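Local coordinates for uncharacterized protein YLR132C (Kluyveromyces marxianus, PDB 6PFQ) that probably trims U6 snRNA as the exoribonuclease Usb1 of the 2H phosphodiesterase superfamily, and binds UMP, at residues A[7-19]-A[58-72]. Residues are numbered along the deposited sequence; the frame is centred on the assembly and turned at random.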
loop_
_atom_site.group_PDB
_atom_site.type_symbol
_atom_site.label_atom_id
_atom_site.label_comp_id
_atom_site.label_asym_id
_atom_site.label_seq_id
_atom_site.Cartn_x
_atom_site.Cartn_y
_atom_site.Cartn_z
ATOM N N LYS A 7 -13.496 7.886 -14.781
ATOM C CA LYS A 7 -13.371 7.636 -16.218
ATOM C C LYS A 7 -11.915 7.804 -16.651
ATOM O O LYS A 7 -11.256 8.798 -16.307
ATOM C CB LYS A 7 -14.270 8.594 -17.006
ATOM N N ASN A 8 -11.401 6.799 -17.351
ATOM C CA ASN A 8 -10.050 6.803 -17.903
ATOM C C ASN A 8 -8.967 6.803 -16.826
ATOM O O ASN A 8 -7.862 7.293 -17.053
ATOM C CB ASN A 8 -9.883 7.961 -18.895
ATOM C CG ASN A 8 -10.824 7.808 -20.095
ATOM O OD1 ASN A 8 -11.089 6.686 -20.538
ATOM N ND2 ASN A 8 -11.316 8.918 -20.627
ATOM N N ILE A 9 -9.276 6.264 -15.645
ATOM C CA ILE A 9 -8.326 6.190 -14.529
ATOM C C ILE A 9 -7.857 4.747 -14.436
ATOM O O ILE A 9 -8.690 3.833 -14.420
ATOM C CB ILE A 9 -8.948 6.606 -13.182
ATOM C CG1 ILE A 9 -9.539 8.021 -13.208
ATOM C CG2 ILE A 9 -7.898 6.468 -12.059
ATOM C CD1 ILE A 9 -8.565 9.111 -13.530
ATOM N N GLY A 10 -6.550 4.540 -14.323
ATOM C CA GLY A 10 -6.004 3.201 -14.120
ATOM C C GLY A 10 -5.013 3.199 -12.986
ATOM O O GLY A 10 -4.368 4.206 -12.689
ATOM N N PHE A 11 -4.875 2.038 -12.338
ATOM C CA PHE A 11 -3.963 1.885 -11.204
ATOM C C PHE A 11 -3.632 0.404 -11.071
ATOM O O PHE A 11 -4.511 -0.437 -11.224
ATOM C CB PHE A 11 -4.648 2.470 -9.933
ATOM C CG PHE A 11 -4.168 1.918 -8.590
ATOM C CD1 PHE A 11 -2.963 2.344 -8.024
ATOM C CD2 PHE A 11 -4.975 1.061 -7.845
ATOM C CE1 PHE A 11 -2.531 1.861 -6.762
ATOM C CE2 PHE A 11 -4.563 0.572 -6.576
ATOM C CZ PHE A 11 -3.342 0.977 -6.027
ATOM N N LEU A 12 -2.365 0.093 -10.784
ATOM C CA LEU A 12 -1.875 -1.281 -10.719
ATOM C C LEU A 12 -1.513 -1.636 -9.286
ATOM O O LEU A 12 -0.956 -0.806 -8.569
ATOM C CB LEU A 12 -0.630 -1.454 -11.583
ATOM C CG LEU A 12 -1.080 -1.492 -13.041
ATOM C CD1 LEU A 12 0.015 -0.947 -13.964
ATOM C CD2 LEU A 12 -1.480 -2.918 -13.397
ATOM N N PHE A 13 -1.795 -2.874 -8.871
ATOM C CA PHE A 13 -1.479 -3.266 -7.500
ATOM C C PHE A 13 -1.399 -4.786 -7.401
ATOM O O PHE A 13 -1.769 -5.504 -8.325
ATOM C CB PHE A 13 -2.521 -2.744 -6.498
ATOM C CG PHE A 13 -3.946 -3.179 -6.804
ATOM C CD1 PHE A 13 -4.698 -2.526 -7.775
ATOM C CD2 PHE A 13 -4.548 -4.203 -6.068
ATOM C CE1 PHE A 13 -6.034 -2.914 -8.027
ATOM C CE2 PHE A 13 -5.861 -4.585 -6.307
ATOM C CZ PHE A 13 -6.601 -3.940 -7.262
ATOM N N LEU A 14 -0.816 -5.250 -6.289
ATOM C CA LEU A 14 -0.811 -6.649 -5.855
ATOM C C LEU A 14 -1.842 -6.803 -4.752
ATOM O O LEU A 14 -1.987 -5.922 -3.899
ATOM C CB LEU A 14 0.558 -7.083 -5.281
ATOM C CG LEU A 14 1.825 -6.979 -6.107
ATOM C CD1 LEU A 14 2.979 -7.565 -5.376
ATOM C CD2 LEU A 14 1.617 -7.758 -7.411
ATOM N N GLU A 15 -2.548 -7.918 -4.748
ATOM C CA GLU A 15 -3.552 -8.199 -3.724
ATOM C C GLU A 15 -3.035 -9.302 -2.809
ATOM O O GLU A 15 -2.533 -10.325 -3.297
ATOM C CB GLU A 15 -4.866 -8.612 -4.394
ATOM C CG GLU A 15 -5.929 -9.039 -3.466
ATOM C CD GLU A 15 -7.158 -9.499 -4.240
ATOM O OE1 GLU A 15 -7.959 -8.628 -4.633
ATOM O OE2 GLU A 15 -7.272 -10.716 -4.472
ATOM N N LEU A 16 -3.134 -9.083 -1.492
ATOM C CA LEU A 16 -2.582 -9.970 -0.458
ATOM C C LEU A 16 -3.725 -10.474 0.420
ATOM O O LEU A 16 -4.245 -9.735 1.266
ATOM C CB LEU A 16 -1.538 -9.251 0.415
ATOM C CG LEU A 16 -0.504 -8.409 -0.328
ATOM C CD1 LEU A 16 0.380 -7.715 0.715
ATOM C CD2 LEU A 16 0.352 -9.323 -1.240
ATOM N N ARG A 17 -4.133 -11.719 0.222
ATOM C CA ARG A 17 -5.180 -12.301 1.050
ATOM C C ARG A 17 -4.528 -12.973 2.247
ATOM O O ARG A 17 -3.636 -13.806 2.075
ATOM C CB ARG A 17 -6.030 -13.272 0.234
ATOM C CG ARG A 17 -6.775 -12.570 -0.934
ATOM C CD ARG A 17 -7.476 -13.574 -1.869
ATOM N NE ARG A 17 -8.183 -14.568 -1.070
ATOM C CZ ARG A 17 -9.456 -14.436 -0.695
ATOM N NH1 ARG A 17 -10.150 -13.362 -1.057
ATOM N NH2 ARG A 17 -10.024 -15.365 0.049
ATOM N N LEU A 18 -4.924 -12.557 3.451
ATOM C CA LEU A 18 -4.341 -13.076 4.687
ATOM C C LEU A 18 -5.013 -14.371 5.100
ATOM O O LEU A 18 -6.235 -14.517 4.997
ATOM C CB LEU A 18 -4.480 -12.065 5.836
ATOM C CG LEU A 18 -3.470 -10.914 5.927
ATOM C CD1 LEU A 18 -3.487 -10.047 4.679
ATOM C CD2 LEU A 18 -3.750 -10.117 7.177
ATOM N N ASP A 19 -4.216 -15.306 5.573
ATOM C CA ASP A 19 -4.794 -16.505 6.140
ATOM C C ASP A 19 -5.157 -16.243 7.588
ATOM O O ASP A 19 -4.912 -15.167 8.135
ATOM C CB ASP A 19 -3.844 -17.698 6.008
ATOM C CG ASP A 19 -2.570 -17.545 6.820
ATOM O OD1 ASP A 19 -2.497 -16.782 7.795
ATOM O OD2 ASP A 19 -1.605 -18.239 6.491
ATOM N N PRO A 58 -8.596 -8.024 1.733
ATOM C CA PRO A 58 -7.189 -8.201 1.368
ATOM C C PRO A 58 -6.415 -6.923 1.636
ATOM O O PRO A 58 -6.955 -5.818 1.560
ATOM C CB PRO A 58 -7.226 -8.494 -0.134
ATOM C CG PRO A 58 -8.552 -7.877 -0.613
ATOM C CD PRO A 58 -9.496 -8.043 0.562
ATOM N N LEU A 59 -5.112 -7.084 1.869
ATOM C CA LEU A 59 -4.177 -5.966 1.834
ATOM C C LEU A 59 -3.622 -5.802 0.407
ATOM O O LEU A 59 -3.937 -6.581 -0.508
ATOM C CB LEU A 59 -3.064 -6.202 2.855
ATOM C CG LEU A 59 -3.570 -6.369 4.292
ATOM C CD1 LEU A 59 -2.393 -6.475 5.296
ATOM C CD2 LEU A 59 -4.519 -5.242 4.739
ATOM N N HIS A 60 -2.779 -4.788 0.216
ATOM C CA HIS A 60 -2.348 -4.414 -1.121
ATOM C C HIS A 60 -0.890 -3.972 -1.113
ATOM O O HIS A 60 -0.339 -3.604 -0.072
ATOM C CB HIS A 60 -3.266 -3.304 -1.675
ATOM C CG HIS A 60 -4.717 -3.663 -1.630
ATOM N ND1 HIS A 60 -5.521 -3.389 -0.540
ATOM C CD2 HIS A 60 -5.502 -4.308 -2.527
ATOM C CE1 HIS A 60 -6.737 -3.836 -0.774
ATOM N NE2 HIS A 60 -6.756 -4.398 -1.974
ATOM N N VAL A 61 -0.253 -4.070 -2.282
ATOM C CA VAL A 61 0.948 -3.285 -2.597
ATOM C C VAL A 61 0.616 -2.438 -3.820
ATOM O O VAL A 61 0.342 -2.989 -4.890
ATOM C CB VAL A 61 2.174 -4.156 -2.887
ATOM C CG1 VAL A 61 3.394 -3.258 -3.233
ATOM C CG2 VAL A 61 2.483 -5.130 -1.746
ATOM N N SER A 62 0.630 -1.114 -3.668
ATOM C CA SER A 62 0.476 -0.231 -4.827
ATOM C C SER A 62 1.702 -0.325 -5.727
ATOM O O SER A 62 2.840 -0.266 -5.249
ATOM C CB SER A 62 0.296 1.221 -4.377
ATOM O OG SER A 62 -0.867 1.318 -3.594
ATOM N N LEU A 63 1.463 -0.447 -7.036
ATOM C CA LEU A 63 2.518 -0.563 -8.036
ATOM C C LEU A 63 2.523 0.590 -9.025
ATOM O O LEU A 63 3.467 0.696 -9.821
ATOM C CB LEU A 63 2.376 -1.884 -8.815
ATOM C CG LEU A 63 2.490 -3.139 -7.966
ATOM C CD1 LEU A 63 2.173 -4.414 -8.833
ATOM C CD2 LEU A 63 3.878 -3.237 -7.378
ATOM N N SER A 64 1.514 1.461 -8.992
ATOM C CA SER A 64 1.535 2.682 -9.791
ATOM C C SER A 64 0.847 3.791 -9.016
ATOM O O SER A 64 0.076 3.537 -8.077
ATOM C CB SER A 64 0.833 2.506 -11.148
ATOM O OG SER A 64 -0.560 2.379 -10.926
ATOM N N GLU A 65 1.127 5.026 -9.438
ATOM C CA GLU A 65 0.300 6.157 -9.061
ATOM C C GLU A 65 -1.097 6.002 -9.678
ATOM O O GLU A 65 -1.371 5.058 -10.425
ATOM C CB GLU A 65 0.962 7.466 -9.514
ATOM C CG GLU A 65 1.239 7.517 -10.999
ATOM C CD GLU A 65 2.211 8.607 -11.424
ATOM O OE1 GLU A 65 3.283 8.772 -10.798
ATOM O OE2 GLU A 65 1.889 9.311 -12.410
ATOM N N THR A 66 -2.017 6.897 -9.295
ATOM C CA THR A 66 -3.315 6.987 -9.957
ATOM C C THR A 66 -3.076 7.525 -11.351
ATOM O O THR A 66 -2.675 8.685 -11.510
ATOM C CB THR A 66 -4.268 7.890 -9.178
ATOM O OG1 THR A 66 -4.575 7.278 -7.927
ATOM C CG2 THR A 66 -5.553 8.070 -9.940
ATOM N N MET A 67 -3.248 6.686 -12.364
ATOM C CA MET A 67 -2.886 7.093 -13.716
ATOM C C MET A 67 -4.098 7.698 -14.392
ATOM O O MET A 67 -5.122 7.030 -14.559
ATOM C CB MET A 67 -2.338 5.922 -14.536
ATOM C CG MET A 67 -1.041 5.370 -13.947
ATOM S SD MET A 67 -0.352 3.975 -14.907
ATOM C CE MET A 67 -1.450 2.630 -14.461
ATOM N N MET A 68 -3.987 8.955 -14.786
ATOM C CA MET A 68 -5.122 9.628 -15.384
ATOM C C MET A 68 -4.862 9.750 -16.873
ATOM O O MET A 68 -4.168 10.667 -17.322
ATOM C CB MET A 68 -5.326 10.966 -14.695
ATOM C CG MET A 68 -5.450 10.726 -13.187
ATOM S SD MET A 68 -5.935 12.217 -12.351
ATOM C CE MET A 68 -5.297 11.879 -10.695
ATOM N N PHE A 69 -5.478 8.861 -17.638
ATOM C CA PHE A 69 -5.267 8.897 -19.073
ATOM C C PHE A 69 -6.157 9.945 -19.724
ATOM O O PHE A 69 -7.230 10.305 -19.211
ATOM C CB PHE A 69 -5.557 7.520 -19.661
ATOM C CG PHE A 69 -4.674 6.430 -19.095
ATOM C CD1 PHE A 69 -3.414 6.168 -19.650
ATOM C CD2 PHE A 69 -5.092 5.670 -18.018
ATOM C CE1 PHE A 69 -2.609 5.153 -19.153
ATOM C CE2 PHE A 69 -4.280 4.660 -17.508
ATOM C CZ PHE A 69 -3.037 4.417 -18.070
ATOM N N ALA A 70 -5.725 10.386 -20.921
ATOM C CA ALA A 70 -6.397 11.486 -21.608
ATOM C C ALA A 70 -7.727 11.064 -22.214
ATOM O O ALA A 70 -8.616 11.897 -22.400
ATOM C CB ALA A 70 -5.483 12.073 -22.687
ATOM N N ASN A 71 -7.871 9.794 -22.567
ATOM C CA ASN A 71 -9.094 9.324 -23.200
ATOM C C ASN A 71 -9.102 7.808 -23.124
ATOM O O ASN A 71 -8.128 7.183 -22.698
ATOM C CB ASN A 71 -9.202 9.802 -24.657
ATOM C CG ASN A 71 -7.919 9.593 -25.430
ATOM O OD1 ASN A 71 -7.466 8.461 -25.608
ATOM N ND2 ASN A 71 -7.316 10.680 -25.881
ATOM N N GLU A 72 -10.226 7.222 -23.545
ATOM C CA GLU A 72 -10.356 5.772 -23.511
ATOM C C GLU A 72 -9.330 5.102 -24.414
ATOM O O GLU A 72 -8.827 4.021 -24.087
ATOM C CB GLU A 72 -11.777 5.366 -23.902
ATOM C CG GLU A 72 -12.015 3.867 -24.004
ATOM C CD GLU A 72 -13.462 3.526 -24.292
ATOM O OE1 GLU A 72 -14.317 3.808 -23.429
ATOM O OE2 GLU A 72 -13.746 2.983 -25.383
HETATM O O HOH W 1 -12.911 8.711 -23.414
#
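N8 lies against the turn leading into helix 72-88: its amide sits over the N71-E72 peptide, ND2 3.4 Å from N71 CA, and a water that accepts from both N8 ND2 and E72 N bridges the two. The backbone O of N8 takes F69 N, while the F69 ring brings its CD2 edge within 3.4 Å of that same N8 O. Further along, L14 and L59 belong to a regular antiparallel ladder in which L14 and V61 exchange both backbone bonds, as do L16 and L59. L18 CD1 closes on L59 CG at 3.7 Å, and L63 CD1 meets L14 CD2. These two strands form one edge of a four-stranded antiparallel sheet in a 2H phosphodiesterase fold; H60 and S62, on the face that carries F13 and E15, are UMP-binding residues. Between this ladder and the G10-M67 pair the register slips by two residues, and S64 spans the break: OG, held between the backbone N and the carbonyl carbon (chi1 70°), accepts from L12 N (2.9 Å, 160° at the hydrogen) and donates to E65 O. Swapping this serine for alanine removes OG and would probably leave L12 N without its cross-strand acceptor and the 63-66 loop less firmly fixed. F11 turns its ring away from its own N, beside its carbonyl carbon (chi1 155°), which brings the ring edge to S64 O, with CZ 3.5 Å from S62 OG.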